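Local coordinates for protein 2-methyl-aconitate isomerase (Shewanella oneidensis, PDB 5K87) that catalyses the isomerization of 2-methyl-trans-aconitate to 2-methyl-cis-aconitate in the methylcitrate route of propionate breakdown, at residues Thr218-Gly223 and Ile330-Ala335; Ala335-Leu340 and Gly347-Ala352; Ala366-Glu371 and Trp375-Ala380. The protein carries 1 engineered substitution. One frame throughout, in Å; residues are numbered along the deposited sequence.

Contact 1 (Thr218-Gly223 and Ile330-Ala335); sequences TMINAG and IGTAAA
Ile220 runs fully extended, with CG1 trans to the backbone N (chi1 -169°) and CD1 trans again (chi2 170°), so that its terminal methyl crosses from the strand to the helix carrying Thr332 and Ala333. On that helix Thr332 keeps OG1 beside its own backbone N (chi1 -58°), which leaves CG2 to face the strand. The setting is strand-on-helix packing consistent with a diaminopimelate epimerase-type fold, in which each domain wraps strands around a central helix. Strand 213-221 lies against the side of helix 324-334; substrate-binding Gly324 begins that helix, well away from this end.

The interface is small, burying 169 Å² in all. Ile220 CD1 comes down on the backbone of the helix as much as on its side chains: it lies 3.8 Å from Ala333 N and 3.9 Å from Ala333 CB. Because Ala333 ends at CB, the isoleucine tip can settle close to the main chain, and the two CA atoms of Ile220 and Ala333 stand 7.2 Å apart. No hydrogen bond links the two segments, and every touching residue is buried. The one polar side-chain atom at the interface, Thr332 OG1, is satisfied within the helix by bonding to Val328 O, one turn back. Ala222 CB lies 3.9 Å from the same oxygen as plain packing.

Around the pair, Phe228 of strand 225-230 and Met197 pack on Ile220, whose backbone is hydrogen-bonded to Thr226, while Val341 of helix 340-344 rests on Ala333. Just past the end of the strand, Ala222 adds its CB. Thr332 CG2 sits where the methyls of Ile220 and Ala222 converge, 3.8 Å from Ala222 CB and 3.9 Å from Ile220 CD1.

Contact 2 (Ala335-Leu340 and Gly347-Ala352); sequences AIPGTL and GGEKEA
Gly348 and Glu349 lie along the ring of Pro337 while Lys350 faces Ala335, bringing together the two loops that flank the short helix 340-344. The first loop is shaped by a type II beta turn from Ile336 to Thr339, with Gly338 at the positive-phi corner and Thr339 as N-cap of the helix.

In the second loop Gly347, also at positive phi, turns its carbonyl O back to receive a weak bond from Lys350 NZ at 3.2 Å; the same ammonium group is hydrogen-bonded to Ala345 O, so the lysine tip folds over its own loop and away from the partner. Gly348 then places its carbonyl C 4.0 Å from Pro337 CG. Its O accepts from Asn342 ND2, and Asn342 OD1 accepts from Gly338 N, so one amide of the intervening helix holds both loops. Glu349 holds CG beside its backbone N, anti to the carbonyl carbon (chi1 -66°), which puts this methylene 4.1 Å from Pro337 CG; the chain extends onward on the exposed side of the contact. Trp375 touches both Pro337 and Glu349 and ties the loops to the neighbouring hairpin.

At Lys350 the backbone takes over. No direct hydrogen bond joins the segments, but Lys350 O approaches Ala335 CB to 3.4 Å and receives a CA-H...O contact from Ala335 CA at 3.5 Å, bent to 128° at the hydrogen. A water bridges the two backbones, accepting from Lys350 N at 3.0 Å and donating to Ala335 O at 2.7 Å.

Contact 3 (Ala366-Glu371 and Trp375-Ala380); sequences AQAVQE and WTVIKA
Trp375 leans its indole across the neighbouring strand 366-371, with CG, carried by CB, beside the backbone N (chi1 -73°), which lays the ring against Ala368 and under Gln370. The pyrrole part, CG through CD1, NE1, CE2 and CD2, lies beneath Gln370 NE2, 3.3 Å from CE2, with the amide 78° from the ring plane. Farther out, CE3 meets Ala368 CB at 3.7 Å and CZ3 passes Ala368 O obliquely. At the tip CH2 lies under Gln370 CG, a CH-pi contact 3.9 Å from the six-membered ring's centroid, while CZ2 meets Pro337 CD on the other face, where Ile336 also packs. With an alanine here, the Gln370 amide would probably lose its supporting face and swing freely, and a gap would open against Ile336 and Pro337.

The strands form an antiparallel beta hairpin whose register slips by one residue between Ala366 and Ala368, a beta bulge. Within it, Gln367 donates from N to Lys379 O (3.0 Å) and accepts at O from Ile378 N (2.9 Å). In the hydrogen-bonded pair Val369 and Thr376, Val369 O is gripped twice: Thr376 N and Thr376 OG1 reach it from opposite faces of the carbonyl plane, each at 2.9 Å.

Overall arrangement
The three contacts follow one another along the chain and cluster on one side of its centre, with centres 10 to 11 Å apart. Contacts 1 and 2 share Ala335, where helix 324-334 gives way to the loop; Thr339 OG1 bonds back to Ala333 O, and Thr218 OG1 meets Leu340 N, so the strand also grips the start of helix 340-344. Contact 3 lies against the same helix 324-334 through Thr332 and Val377, and joins contact 2 through a probable backbone bond between Ala366 N and Glu351 O. Together they pack strands 213-221, 360-371 and 374-391 around the helix whose opposite end, at Gly324, binds substrate.

Contact 1 (Thr218-Gly223 and Ile330-Ala335)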
ATOM      1  N   THR A 218      23.946  21.649   5.377  1.00 15.12           N
ATOM      2  CA  THR A 218      24.071  22.142   4.021  1.00 14.39           C
ATOM      3  C   THR A 218      22.678  22.235   3.429  1.00 15.72           C
ATOM      4  O   THR A 218      21.923  21.259   3.430  1.00 14.96           O
ATOM      5  CB  THR A 218      24.943  21.237   3.142  1.00 14.53           C
ATOM      6  OG1 THR A 218      26.309  21.378   3.540  1.00 15.40           O
ATOM      7  CG2 THR A 218      24.812  21.639   1.683  1.00 16.92           C
ATOM      8  N   MET A 219      22.327  23.417   2.958  1.00 15.27           N
ATOM      9  CA  MET A 219      21.040  23.653   2.333  1.00 15.54           C
ATOM     10  C   MET A 219      21.272  23.910   0.859  1.00 16.34           C
ATOM     11  O   MET A 219      21.909  24.896   0.474  1.00 17.17           O
ATOM     12  CB  MET A 219      20.354  24.835   3.012  1.00 16.34           C
ATOM     13  CG  MET A 219      19.836  24.469   4.399  1.00 17.56           C
ATOM     14  SD  MET A 219      19.403  25.841   5.486  1.00 20.80           S
ATOM     15  CE  MET A 219      21.034  26.373   5.996  1.00 23.04           C
ATOM     16  N   ILE A 220      20.778  22.996   0.037  1.00 14.41           N
ATOM     17  CA  ILE A 220      21.030  23.044  -1.392  1.00 15.43           C
ATOM     18  C   ILE A 220      19.726  22.942  -2.168  1.00 15.18           C
ATOM     19  O   ILE A 220      18.791  22.255  -1.751  1.00 16.87           O
ATOM     20  CB  ILE A 220      22.016  21.925  -1.803  1.00 15.90           C
ATOM     21  CG1 ILE A 220      22.505  22.120  -3.238  1.00 17.13           C
ATOM     22  CG2 ILE A 220      21.404  20.539  -1.597  1.00 16.50           C
ATOM     23  CD1 ILE A 220      23.642  21.192  -3.617  1.00 18.26           C
ATOM     24  N   ASN A 221      19.649  23.648  -3.286  1.00 15.07           N
ATOM     25  CA  ASN A 221      18.486  23.556  -4.145  1.00 15.66           C
ATOM     26  C   ASN A 221      18.922  22.997  -5.490  1.00 16.44           C
ATOM     27  O   ASN A 221      19.290  23.741  -6.402  1.00 17.74           O
ATOM     28  CB  ASN A 221      17.805  24.910  -4.300  1.00 20.05           C
ATOM     29  CG  ASN A 221      16.379  24.779  -4.767  1.00 21.81           C
ATOM     30  OD1 ASN A 221      15.999  23.756  -5.343  1.00 22.24           O
ATOM     31  ND2 ASN A 221      15.578  25.813  -4.534  1.00 25.59           N
ATOM     32  N   ALA A 222      18.919  21.670  -5.582  1.00 15.49           N
ATOM     33  CA  ALA A 222      19.275  20.944  -6.793  1.00 16.18           C
ATOM     34  C   ALA A 222      18.517  19.620  -6.750  1.00 12.88           C
ATOM     35  O   ALA A 222      18.659  18.866  -5.795  1.00 14.58           O
ATOM     36  CB  ALA A 222      20.778  20.700  -6.840  1.00 17.93           C
ATOM     37  N   GLY A 223      17.696  19.352  -7.759  1.00 13.33           N
ATOM     38  CA  GLY A 223      16.796  18.212  -7.733  1.00 13.79           C
ATOM     39  C   GLY A 223      15.520  18.554  -6.979  1.00 13.75           C
ATOM     40  O   GLY A 223      14.414  18.479  -7.530  1.00 13.81           O
ATOM     41  N   ILE A 330      21.951  14.895  -3.414  1.00 12.82           N
ATOM     42  CA  ILE A 330      23.106  14.217  -2.834  1.00 13.09           C
ATOM     43  C   ILE A 330      24.287  14.252  -3.796  1.00 13.32           C
ATOM     44  O   ILE A 330      25.399  14.629  -3.415  1.00 13.78           O
ATOM     45  CB  ILE A 330      22.783  12.755  -2.462  1.00 12.45           C
ATOM     46  CG1 ILE A 330      21.782  12.711  -1.313  1.00 12.40           C
ATOM     47  CG2 ILE A 330      24.060  11.992  -2.071  1.00 13.39           C
ATOM     48  CD1 ILE A 330      21.082  11.369  -1.166  1.00 12.56           C
ATOM     49  N   GLY A 331      24.058  13.842  -5.038  1.00 13.44           N
ATOM     50  CA  GLY A 331      25.135  13.801  -6.016  1.00 13.02           C
ATOM     51  C   GLY A 331      25.702  15.184  -6.287  1.00 14.39           C
ATOM     52  O   GLY A 331      26.925  15.361  -6.408  1.00 15.11           O
ATOM     53  N   THR A 332      24.820  16.172  -6.397  1.00 13.27           N
ATOM     54  CA  THR A 332      25.235  17.551  -6.621  1.00 14.45           C
ATOM     55  C   THR A 332      26.028  18.089  -5.432  1.00 13.78           C
ATOM     56  O   THR A 332      27.117  18.659  -5.607  1.00 14.66           O
ATOM     57  CB  THR A 332      24.016  18.456  -6.913  1.00 13.69           C
ATOM     58  OG1 THR A 332      23.318  17.954  -8.062  1.00 15.07           O
ATOM     59  CG2 THR A 332      24.447  19.892  -7.168  1.00 17.71           C
ATOM     60  N   ALA A 333      25.513  17.910  -4.222  1.00 14.01           N
ATOM     61  CA  ALA A 333      26.233  18.402  -3.054  1.00 13.57           C
ATOM     62  C   ALA A 333      27.569  17.690  -2.903  1.00 14.46           C
ATOM     63  O   ALA A 333      28.575  18.301  -2.499  1.00 15.08           O
ATOM     64  CB  ALA A 333      25.398  18.232  -1.787  1.00 14.20           C
ATOM     65  N   ALA A 334      27.592  16.396  -3.195  1.00 14.13           N
ATOM     66  CA  ALA A 334      28.821  15.626  -3.061  1.00 14.01           C
ATOM     67  C   ALA A 334      29.905  16.136  -4.005  1.00 15.43           C
ATOM     68  O   ALA A 334      31.099  16.000  -3.709  1.00 16.71           O
ATOM     69  CB  ALA A 334      28.570  14.158  -3.304  1.00 15.27           C
ATOM     70  N   ALA A 335      29.495  16.721  -5.127  1.00 14.29           N
ATOM     71  CA  ALA A 335      30.432  17.218  -6.135  1.00 16.11           C
ATOM     72  C   ALA A 335      30.993  18.602  -5.802  1.00 17.12           C
ATOM     73  O   ALA A 335      31.903  19.095  -6.482  1.00 18.32           O
ATOM     74  CB  ALA A 335      29.758  17.250  -7.499  1.00 15.70           C
TER

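Contact 2 (Ala335-Leu340 and Gly347-Ala352)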
ATOM      1  N   ALA A 335      29.495  16.721  -5.127  1.00 14.29           N
ATOM      2  CA  ALA A 335      30.432  17.218  -6.135  1.00 16.11           C
ATOM      3  C   ALA A 335      30.993  18.602  -5.802  1.00 17.12           C
ATOM      4  O   ALA A 335      31.903  19.095  -6.482  1.00 18.32           O
ATOM      5  CB  ALA A 335      29.758  17.250  -7.499  1.00 15.70           C
ATOM      6  N   ILE A 336      30.442  19.241  -4.782  1.00 15.33           N
ATOM      7  CA  ILE A 336      30.915  20.557  -4.369  1.00 15.57           C
ATOM      8  C   ILE A 336      31.751  20.435  -3.095  1.00 17.12           C
ATOM      9  O   ILE A 336      31.213  20.179  -2.014  1.00 15.88           O
ATOM     10  CB  ILE A 336      29.743  21.503  -4.099  1.00 15.83           C
ATOM     11  CG1 ILE A 336      28.785  21.534  -5.292  1.00 18.79           C
ATOM     12  CG2 ILE A 336      30.259  22.898  -3.784  1.00 16.55           C
ATOM     13  CD1 ILE A 336      29.411  22.045  -6.564  1.00 20.02           C
ATOM     14  N   PRO A 337      33.076  20.617  -3.217  1.00 16.22           N
ATOM     15  CA  PRO A 337      33.954  20.426  -2.060  1.00 16.38           C
ATOM     16  C   PRO A 337      33.553  21.315  -0.889  1.00 16.02           C
ATOM     17  O   PRO A 337      33.355  22.515  -1.067  1.00 17.14           O
ATOM     18  CB  PRO A 337      35.329  20.823  -2.600  1.00 17.74           C
ATOM     19  CG  PRO A 337      35.238  20.516  -4.063  1.00 19.42           C
ATOM     20  CD  PRO A 337      33.837  20.880  -4.453  1.00 18.52           C
ATOM     21  N   GLY A 338      33.394  20.715   0.284  1.00 15.62           N
ATOM     22  CA  GLY A 338      33.070  21.473   1.477  1.00 17.69           C
ATOM     23  C   GLY A 338      31.641  21.362   1.985  1.00 17.36           C
ATOM     24  O   GLY A 338      31.371  21.747   3.115  1.00 18.84           O
ATOM     25  N   THR A 339      30.705  20.872   1.172  1.00 15.50           N
ATOM     26  CA  THR A 339      29.355  20.635   1.700  1.00 14.53           C
ATOM     27  C   THR A 339      29.411  19.490   2.698  1.00 14.36           C
ATOM     28  O   THR A 339      30.357  18.704   2.699  1.00 15.38           O
ATOM     29  CB  THR A 339      28.330  20.270   0.607  1.00 15.39           C
ATOM     30  OG1 THR A 339      28.641  18.982   0.074  1.00 15.22           O
ATOM     31  CG2 THR A 339      28.291  21.313  -0.499  1.00 16.06           C
ATOM     32  N   LEU A 340      28.399  19.379   3.554  1.00 15.09           N
ATOM     33  CA  LEU A 340      28.365  18.281   4.510  1.00 15.40           C
ATOM     34  C   LEU A 340      28.321  16.926   3.810  1.00 15.09           C
ATOM     35  O   LEU A 340      28.848  15.942   4.315  1.00 15.21           O
ATOM     36  CB  LEU A 340      27.172  18.414   5.456  1.00 17.96           C
ATOM     37  CG  LEU A 340      27.213  19.565   6.456  1.00 18.95           C
ATOM     38  CD1 LEU A 340      26.157  19.348   7.527  1.00 20.22           C
ATOM     39  CD2 LEU A 340      28.594  19.708   7.081  1.00 20.68           C
ATOM     40  N   GLY A 347      35.594  14.339   1.148  1.00 19.21           N
ATOM     41  CA  GLY A 347      36.081  15.608   0.644  1.00 19.32           C
ATOM     42  C   GLY A 347      36.673  15.524  -0.747  1.00 19.77           C
ATOM     43  O   GLY A 347      36.856  14.439  -1.292  1.00 21.55           O
ATOM     44  N   GLY A 348      36.958  16.685  -1.327  1.00 19.89           N
ATOM     45  CA  GLY A 348      37.563  16.766  -2.645  1.00 20.87           C
ATOM     46  C   GLY A 348      36.546  16.732  -3.769  1.00 17.83           C
ATOM     47  O   GLY A 348      35.363  16.450  -3.553  1.00 20.27           O
ATOM     48  N   GLU A 349      36.997  17.021  -4.982  1.00 16.74           N
ATOM     49  CA  GLU A 349      36.140  16.905  -6.152  1.00 17.38           C
ATOM     50  C   GLU A 349      35.691  15.454  -6.332  1.00 18.13           C
ATOM     51  O   GLU A 349      36.441  14.519  -6.049  1.00 20.11           O
ATOM     52  CB  GLU A 349      36.859  17.435  -7.393  1.00 18.78           C
ATOM     53  CG  GLU A 349      37.127  18.934  -7.325  1.00 18.50           C
ATOM     54  CD  GLU A 349      37.880  19.446  -8.535  1.00 30.44           C
ATOM     55  OE1 GLU A 349      37.308  19.428  -9.644  1.00 30.05           O
ATOM     56  OE2 GLU A 349      39.046  19.864  -8.381  1.00 28.97           O
ATOM     57  N   LYS A 350      34.443  15.278  -6.758  1.00 18.72           N
ATOM     58  CA  LYS A 350      33.822  13.957  -6.861  1.00 18.07           C
ATOM     59  C   LYS A 350      32.845  13.914  -8.015  1.00 18.31           C
ATOM     60  O   LYS A 350      31.804  14.576  -7.979  1.00 21.97           O
ATOM     61  CB  LYS A 350      33.069  13.612  -5.575  1.00 21.98           C
ATOM     62  CG  LYS A 350      33.961  13.406  -4.387  1.00 26.73           C
ATOM     63  CD  LYS A 350      33.179  13.033  -3.164  1.00 26.07           C
ATOM     64  CE  LYS A 350      34.116  12.901  -1.989  1.00 26.40           C
ATOM     65  NZ  LYS A 350      35.172  11.885  -2.261  1.00 32.09           N
ATOM     66  N   GLU A 351      33.150  13.114  -9.029  0.90 16.49           N
ATOM     67  CA  GLU A 351      32.264  13.041 -10.187  0.90 17.75           C
ATOM     68  C   GLU A 351      31.060  12.133  -9.964  0.90 16.86           C
ATOM     69  O   GLU A 351      30.105  12.171 -10.736  0.90 18.57           O
ATOM     70  CB  GLU A 351      33.025  12.653 -11.460  0.90 25.00           C
ATOM     71  CG  GLU A 351      33.706  11.305 -11.430  0.90 33.60           C
ATOM     72  CD  GLU A 351      34.585  11.093 -12.651  0.90 50.58           C
ATOM     73  OE1 GLU A 351      34.902  12.091 -13.334  0.90 49.23           O
ATOM     74  OE2 GLU A 351      34.955   9.933 -12.930  0.90 57.04           O
ATOM     75  N   ALA A 352      31.101  11.331  -8.910  1.00 15.20           N
ATOM     76  CA  ALA A 352      29.971  10.478  -8.565  1.00 16.14           C
ATOM     77  C   ALA A 352      30.135  10.002  -7.143  1.00 16.05           C
ATOM     78  O   ALA A 352      31.250  10.007  -6.605  1.00 17.29           O
ATOM     79  CB  ALA A 352      29.893   9.277  -9.499  1.00 16.15           C
TER
HETATM   80  O   HOH W   1      33.301  17.607  -8.240  1.00 20.37           O

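Contact 3 (Ala366-Glu371 and Trp375-Ala380)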
ATOM      1  N   ALA A 366      27.398  13.549 -10.659  1.00 19.32           N
ATOM      2  CA  ALA A 366      27.106  14.954 -10.926  1.00 17.25           C
ATOM      3  C   ALA A 366      28.356  15.642 -11.427  1.00 22.93           C
ATOM      4  O   ALA A 366      29.421  15.558 -10.804  1.00 21.81           O
ATOM      5  CB  ALA A 366      26.581  15.649  -9.691  1.00 18.19           C
ATOM      6  N   GLN A 367      28.213  16.322 -12.558  1.00 19.00           N
ATOM      7  CA  GLN A 367      29.332  16.953 -13.244  1.00 23.85           C
ATOM      8  C   GLN A 367      29.456  18.425 -12.852  1.00 20.12           C
ATOM      9  O   GLN A 367      28.727  19.276 -13.370  1.00 22.00           O
ATOM     10  CB  GLN A 367      29.139  16.811 -14.752  1.00 21.45           C
ATOM     11  CG  GLN A 367      30.257  17.382 -15.603  1.00 30.51           C
ATOM     12  CD  GLN A 367      29.958  17.275 -17.088  1.00 34.15           C
ATOM     13  OE1 GLN A 367      28.916  16.753 -17.489  1.00 31.67           O
ATOM     14  NE2 GLN A 367      30.876  17.770 -17.913  1.00 37.44           N
ATOM     15  N   ALA A 368      30.365  18.710 -11.919  1.00 23.37           N
ATOM     16  CA  ALA A 368      30.613  20.075 -11.457  1.00 18.83           C
ATOM     17  C   ALA A 368      31.866  20.643 -12.098  1.00 24.23           C
ATOM     18  O   ALA A 368      32.936  20.035 -12.039  1.00 22.25           O
ATOM     19  CB  ALA A 368      30.744  20.119  -9.950  1.00 20.13           C
ATOM     20  N   VAL A 369      31.723  21.810 -12.716  1.00 19.67           N
ATOM     21  CA  VAL A 369      32.849  22.476 -13.352  1.00 22.10           C
ATOM     22  C   VAL A 369      32.860  23.932 -12.917  1.00 19.29           C
ATOM     23  O   VAL A 369      31.815  24.546 -12.705  1.00 20.57           O
ATOM     24  CB  VAL A 369      32.802  22.371 -14.905  1.00 23.73           C
ATOM     25  CG1 VAL A 369      32.498  20.947 -15.345  1.00 29.91           C
ATOM     26  CG2 VAL A 369      31.799  23.335 -15.502  1.00 32.26           C
ATOM     27  N   GLN A 370      34.057  24.482 -12.763  1.00 20.30           N
ATOM     28  CA  GLN A 370      34.187  25.882 -12.413  1.00 19.09           C
ATOM     29  C   GLN A 370      33.981  26.736 -13.648  1.00 17.32           C
ATOM     30  O   GLN A 370      34.408  26.378 -14.737  1.00 19.29           O
ATOM     31  CB  GLN A 370      35.564  26.151 -11.808  1.00 21.01           C
ATOM     32  CG  GLN A 370      35.724  25.619 -10.393  1.00 24.79           C
ATOM     33  CD  GLN A 370      35.568  26.702  -9.350  1.00 24.10           C
ATOM     34  OE1 GLN A 370      36.246  27.730  -9.404  1.00 22.44           O
ATOM     35  NE2 GLN A 370      34.673  26.486  -8.396  1.00 26.25           N
ATOM     36  N   GLU A 371      33.312  27.862 -13.453  0.91 18.64           N
ATOM     37  CA  GLU A 371      33.131  28.865 -14.480  0.91 18.43           C
ATOM     38  C   GLU A 371      33.204  30.195 -13.755  0.91 17.61           C
ATOM     39  O   GLU A 371      32.464  30.414 -12.808  0.91 18.74           O
ATOM     40  CB  GLU A 371      31.761  28.694 -15.135  0.91 27.07           C
ATOM     41  CG  GLU A 371      31.460  29.674 -16.250  0.91 37.04           C
ATOM     42  CD  GLU A 371      30.011  29.602 -16.694  0.91 45.42           C
ATOM     43  OE1 GLU A 371      29.172  30.317 -16.104  0.91 47.87           O
ATOM     44  OE2 GLU A 371      29.712  28.828 -17.626  0.91 50.06           O
ATOM     45  N   TRP A 375      31.096  27.403  -9.001  1.00 25.37           N
ATOM     46  CA  TRP A 375      30.646  26.087  -9.426  1.00 25.86           C
ATOM     47  C   TRP A 375      29.402  26.130 -10.288  1.00 26.27           C
ATOM     48  O   TRP A 375      28.448  26.852  -9.995  1.00 27.68           O
ATOM     49  CB  TRP A 375      30.362  25.207  -8.219  1.00 24.95           C
ATOM     50  CG  TRP A 375      31.580  24.750  -7.544  1.00 22.95           C
ATOM     51  CD1 TRP A 375      31.992  25.080  -6.290  1.00 25.94           C
ATOM     52  CD2 TRP A 375      32.575  23.876  -8.081  1.00 21.24           C
ATOM     53  NE1 TRP A 375      33.178  24.459  -6.007  1.00 22.22           N
ATOM     54  CE2 TRP A 375      33.563  23.717  -7.091  1.00 23.36           C
ATOM     55  CE3 TRP A 375      32.730  23.216  -9.303  1.00 21.83           C
ATOM     56  CZ2 TRP A 375      34.685  22.920  -7.280  1.00 19.53           C
ATOM     57  CZ3 TRP A 375      33.843  22.425  -9.492  1.00 23.55           C
ATOM     58  CH2 TRP A 375      34.812  22.286  -8.485  1.00 21.46           C
ATOM     59  N   THR A 376      29.428  25.344 -11.354  1.00 25.34           N
ATOM     60  CA  THR A 376      28.231  25.050 -12.119  1.00 23.34           C
ATOM     61  C   THR A 376      28.101  23.537 -12.184  1.00 21.74           C
ATOM     62  O   THR A 376      29.102  22.816 -12.257  1.00 24.69           O
ATOM     63  CB  THR A 376      28.318  25.594 -13.544  1.00 23.17           C
ATOM     64  OG1 THR A 376      29.360  24.910 -14.246  1.00 27.22           O
ATOM     65  CG2 THR A 376      28.609  27.088 -13.534  1.00 29.38           C
ATOM     66  N   VAL A 377      26.868  23.047 -12.137  1.00 19.34           N
ATOM     67  CA  VAL A 377      26.627  21.623 -12.303  1.00 17.97           C
ATOM     68  C   VAL A 377      25.855  21.385 -13.588  1.00 17.30           C
ATOM     69  O   VAL A 377      24.703  21.793 -13.732  1.00 19.23           O
ATOM     70  CB  VAL A 377      25.904  21.002 -11.101  1.00 20.18           C
ATOM     71  CG1 VAL A 377      25.623  19.531 -11.363  1.00 21.22           C
ATOM     72  CG2 VAL A 377      26.753  21.162  -9.851  1.00 28.49           C
ATOM     73  N   ILE A 378      26.515  20.740 -14.533  1.00 15.20           N
ATOM     74  CA  ILE A 378      25.973  20.554 -15.864  1.00 16.12           C
ATOM     75  C   ILE A 378      24.800  19.573 -15.869  1.00 16.15           C
ATOM     76  O   ILE A 378      23.788  19.800 -16.538  1.00 15.99           O
ATOM     77  CB  ILE A 378      27.080  20.063 -16.813  1.00 20.35           C
ATOM     78  CG1 ILE A 378      28.160  21.141 -16.954  1.00 24.01           C
ATOM     79  CG2 ILE A 378      26.505  19.691 -18.170  1.00 21.85           C
ATOM     80  CD1 ILE A 378      29.350  20.719 -17.782  1.00 32.81           C
ATOM     81  N   LYS A 379      24.952  18.485 -15.126  1.00 14.63           N
ATOM     82  CA  LYS A 379      23.929  17.453 -15.075  1.00 15.12           C
ATOM     83  C   LYS A 379      24.207  16.513 -13.924  1.00 16.06           C
ATOM     84  O   LYS A 379      25.340  16.423 -13.427  1.00 16.58           O
ATOM     85  CB  LYS A 379      23.877  16.661 -16.384  1.00 17.76           C
ATOM     86  CG  LYS A 379      25.131  15.852 -16.655  1.00 21.03           C
ATOM     87  CD  LYS A 379      24.933  14.853 -17.793  1.00 26.04           C
ATOM     88  CE  LYS A 379      24.859  15.538 -19.144  1.00 32.21           C
ATOM     89  NZ  LYS A 379      24.789  14.547 -20.262  1.00 31.52           N
ATOM     90  N   ALA A 380      23.156  15.828 -13.491  1.00 14.44           N
ATOM     91  CA  ALA A 380      23.271  14.716 -12.564  1.00 14.22           C
ATOM     92  C   ALA A 380      22.638  13.500 -13.216  1.00 13.19           C
ATOM     93  O   ALA A 380      21.600  13.609 -13.878  1.00 15.86           O
ATOM     94  CB  ALA A 380      22.588  15.033 -11.258  1.00 15.13           C
TER